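Local coordinates for protein chitin binding domain (Burkholderia pseudomallei, PDB 3UAM) that probably binds chitin or a related polysaccharide and may cleave it oxidatively as a lytic polysaccharide monooxygenase, at residues 63-69 with 126-130. Numbering follows the deposited sequence.
Sequences DPDAPDD and TRRWT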
ATOM      1  N   ASP A  63     -14.326   2.624  10.390  1.00  9.38           N
ATOM      2  CA  ASP A  63     -13.647   1.364  10.168  1.00  9.12           C
ATOM      3  C   ASP A  63     -14.641   0.192  10.351  1.00  9.79           C
ATOM      4  O   ASP A  63     -15.343   0.137  11.348  1.00 10.50           O
ATOM      5  CB  ASP A  63     -12.478   1.253  11.127  1.00  8.77           C
ATOM      6  CG  ASP A  63     -11.553   0.109  10.782  1.00  8.37           C
ATOM      7  OD1 ASP A  63     -11.917  -1.048  11.071  1.00  8.57           O
ATOM      8  OD2 ASP A  63     -10.462   0.370  10.238  1.00  7.87           O
ATOM      9  N   PRO A  64     -14.692  -0.745   9.389  1.00 10.05           N
ATOM     10  CA  PRO A  64     -15.615  -1.886   9.480  1.00 10.62           C
ATOM     11  C   PRO A  64     -15.347  -2.833  10.673  1.00 10.83           C
ATOM     12  O   PRO A  64     -16.259  -3.521  11.127  1.00 11.68           O
ATOM     13  CB  PRO A  64     -15.352  -2.641   8.166  1.00 10.54           C
ATOM     14  CG  PRO A  64     -13.946  -2.347   7.854  1.00  9.98           C
ATOM     15  CD  PRO A  64     -13.770  -0.891   8.244  1.00  9.63           C
ATOM     16  N   ASP A  65     -14.115  -2.876  11.180  1.00 10.19           N
ATOM     17  CA  ASP A  65     -13.782  -3.769  12.282  1.00 10.25           C
ATOM     18  C   ASP A  65     -13.678  -3.054  13.620  1.00 10.30           C
ATOM     19  O   ASP A  65     -13.988  -3.655  14.654  1.00 10.77           O
ATOM     20  CB  ASP A  65     -12.466  -4.474  11.997  1.00  9.97           C
ATOM     21  CG  ASP A  65     -12.532  -5.329  10.764  1.00  9.98           C
ATOM     22  OD1 ASP A  65     -13.327  -6.304  10.793  1.00 10.58           O
ATOM     23  OD2 ASP A  65     -11.791  -5.031   9.790  1.00  9.45           O
ATOM     24  N   ALA A  66     -13.274  -1.782  13.604  1.00  9.62           N
ATOM     25  CA  ALA A  66     -12.978  -1.038  14.825  1.00  9.59           C
ATOM     26  C   ALA A  66     -13.778   0.275  14.905  1.00  9.68           C
ATOM     27  O   ALA A  66     -13.353   1.292  14.355  1.00  9.43           O
ATOM     28  CB  ALA A  66     -11.476  -0.776  14.899  1.00  9.02           C
ATOM     29  N   PRO A  67     -14.952   0.251  15.564  1.00 10.17           N
ATOM     30  CA  PRO A  67     -15.816   1.407  15.478  1.00 10.47           C
ATOM     31  C   PRO A  67     -15.238   2.707  16.054  1.00 10.52           C
ATOM     32  O   PRO A  67     -15.647   3.773  15.616  1.00 10.90           O
ATOM     33  CB  PRO A  67     -17.101   0.976  16.218  1.00 11.26           C
ATOM     34  CG  PRO A  67     -16.776  -0.305  16.915  1.00 11.33           C
ATOM     35  CD  PRO A  67     -15.629  -0.909  16.177  1.00 10.65           C
ATOM     36  N   ASP A  68     -14.299   2.648  16.995  1.00 10.37           N
ATOM     37  CA  ASP A  68     -13.769   3.887  17.570  1.00 10.36           C
ATOM     38  C   ASP A  68     -12.596   4.489  16.755  1.00  9.48           C
ATOM     39  O   ASP A  68     -12.140   5.600  17.049  1.00  9.47           O
ATOM     40  CB  ASP A  68     -13.380   3.688  19.031  1.00 10.93           C
ATOM     41  CG  ASP A  68     -14.598   3.608  19.968  1.00 11.82           C
ATOM     42  OD1 ASP A  68     -15.574   4.349  19.765  1.00 12.32           O
ATOM     43  OD2 ASP A  68     -14.582   2.796  20.907  1.00 12.26           O
ATOM     44  N   ASP A  69     -12.129   3.776  15.726  1.00  8.65           N
ATOM     45  CA  ASP A  69     -11.031   4.273  14.908  1.00  8.03           C
ATOM     46  C   ASP A  69     -11.448   5.565  14.207  1.00  8.05           C
ATOM     47  O   ASP A  69     -12.628   5.789  13.948  1.00  8.29           O
ATOM     48  CB  ASP A  69     -10.548   3.237  13.886  1.00  7.53           C
ATOM     49  CG  ASP A  69      -9.518   2.275  14.451  1.00  7.40           C
ATOM     50  OD1 ASP A  69      -9.351   2.211  15.699  1.00  7.80           O
ATOM     51  OD2 ASP A  69      -8.895   1.538  13.626  1.00  7.03           O
ATOM     52  N   THR A 126      -1.512   0.932  14.308  1.00  6.16           N
ATOM     53  CA  THR A 126      -1.945   0.290  13.060  1.00  5.66           C
ATOM     54  C   THR A 126      -3.219  -0.544  13.218  1.00  5.56           C
ATOM     55  O   THR A 126      -3.282  -1.398  14.086  1.00  5.80           O
ATOM     56  CB  THR A 126      -0.855  -0.644  12.564  1.00  5.54           C
ATOM     57  OG1 THR A 126       0.349   0.098  12.366  1.00  5.60           O
ATOM     58  CG2 THR A 126      -1.275  -1.349  11.257  1.00  5.24           C
ATOM     59  N   ARG A 127      -4.213  -0.324  12.361  1.00  5.30           N
ATOM     60  CA  ARG A 127      -5.389  -1.193  12.350  1.00  5.36           C
ATOM     61  C   ARG A 127      -5.158  -2.438  11.512  1.00  5.27           C
ATOM     62  O   ARG A 127      -5.493  -3.523  11.932  1.00  5.47           O
ATOM     63  CB  ARG A 127      -6.648  -0.458  11.871  1.00  5.31           C
ATOM     64  CG  ARG A 127      -7.911  -1.303  11.944  1.00  5.50           C
ATOM     65  CD  ARG A 127      -8.109  -1.953  13.312  1.00  5.86           C
ATOM     66  NE  ARG A 127      -8.129  -0.971  14.387  1.00  6.09           N
ATOM     67  CZ  ARG A 127      -7.939  -1.242  15.679  1.00  6.46           C
ATOM     68  NH1 ARG A 127      -7.662  -2.471  16.077  1.00  6.62           N
ATOM     69  NH2 ARG A 127      -7.963  -0.260  16.577  1.00  6.75           N
ATOM     70  N   ARG A 128      -4.583  -2.270  10.329  1.00  5.09           N
ATOM     71  CA  ARG A 128      -4.355  -3.392   9.423  1.00  5.11           C
ATOM     72  C   ARG A 128      -3.309  -3.085   8.337  1.00  4.95           C
ATOM     73  O   ARG A 128      -2.925  -1.934   8.118  1.00  4.75           O
ATOM     74  CB  ARG A 128      -5.674  -3.827   8.773  1.00  5.27           C
ATOM     75  CG  ARG A 128      -6.241  -2.816   7.785  1.00  5.20           C
ATOM     76  CD  ARG A 128      -7.530  -3.250   7.073  1.00  5.44           C
ATOM     77  NE  ARG A 128      -8.645  -3.480   7.997  1.00  5.77           N
ATOM     78  CZ  ARG A 128      -9.285  -2.518   8.660  1.00  5.92           C
ATOM     79  NH1 ARG A 128      -8.914  -1.244   8.541  1.00  5.71           N
ATOM     80  NH2 ARG A 128     -10.292  -2.829   9.466  1.00  6.34           N
ATOM     81  N   TRP A 129      -2.851  -4.158   7.690  1.00  5.09           N
ATOM     82  CA  TRP A 129      -2.155  -4.107   6.432  1.00  5.10           C
ATOM     83  C   TRP A 129      -2.960  -4.956   5.493  1.00  5.23           C
ATOM     84  O   TRP A 129      -3.442  -6.021   5.874  1.00  5.35           O
ATOM     85  CB  TRP A 129      -0.785  -4.744   6.539  1.00  5.31           C
ATOM     86  CG  TRP A 129       0.188  -4.068   7.441  1.00  5.54           C
ATOM     87  CD1 TRP A 129       1.226  -3.209   7.092  1.00  5.62           C
ATOM     88  CD2 TRP A 129       0.282  -4.214   8.885  1.00  5.92           C
ATOM     89  NE1 TRP A 129       1.944  -2.833   8.204  1.00  5.84           N
ATOM     90  CE2 TRP A 129       1.430  -3.398   9.308  1.00  6.09           C
ATOM     91  CE3 TRP A 129      -0.420  -4.939   9.835  1.00  6.21           C
ATOM     92  CZ2 TRP A 129       1.817  -3.314  10.634  1.00  6.48           C
ATOM     93  CZ3 TRP A 129      -0.021  -4.844  11.173  1.00  6.69           C
ATOM     94  CH2 TRP A 129       1.080  -4.036  11.556  1.00  6.81           C
ATOM     95  N   THR A 130      -3.109  -4.490   4.264  1.00  5.26           N
ATOM     96  CA  THR A 130      -3.913  -5.156   3.262  1.00  5.56           C
ATOM     97  C   THR A 130      -3.085  -5.245   1.978  1.00  5.50           C
ATOM     98  O   THR A 130      -2.303  -4.319   1.680  1.00  5.26           O
ATOM     99  CB  THR A 130      -5.194  -4.367   2.952  1.00  5.81           C
ATOM    100  OG1 THR A 130      -6.031  -4.308   4.120  1.00  6.25           O
ATOM    101  CG2 THR A 130      -5.968  -5.098   1.886  1.00  6.31           C
TER
HETATM  102  O   HOH W   1      -9.968  -6.076   7.948  1.00 10.20           O
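Arg128 meets Asp63 end-on: NH1 donates to OD2 at 2.8 Å and NH2 to OD1 at 2.9 Å, both nearly straight, with carboxylate and guanidinium only 18° from coplanar. NH2 has a second acceptor, Asp65 OD2 at 2.7 Å, which receives it on the anti lone pair, while a water joins that same oxygen to Arg128 NE. Acids and water therefore line the guanidinium edge and fix its rotation. Arg127 takes Asp69 side-on, NE to OD2 at 2.7 Å and NH2 to OD1 at 3.0 Å; Ala66 CB lies over one face of this guanidinium, displaced toward the rim, 3.4 Å from NE. The Arg127 chain leaves with CG anti to the backbone N (chi1 -176°), then bends at chi2 and chi3 to bring NE round to Asp69.

Behind this shell, Asp63 OD1 also accepts from the backbone N of Asp65 and of Ala66. Asp199 gives Arg128 NH1 another salt bridge, and the backbone carbonyl oxygens of Asn159 and Tyr161 accept from Arg127 NH1. An Asx turn at Asp63 and a type I turn from Ala66 to Asp69 shape the loop; the Asp63-Asp65-Arg128 network and separate Arg127-Asp69 pair join it to strand 126-133 of the LPMO beta-sandwich.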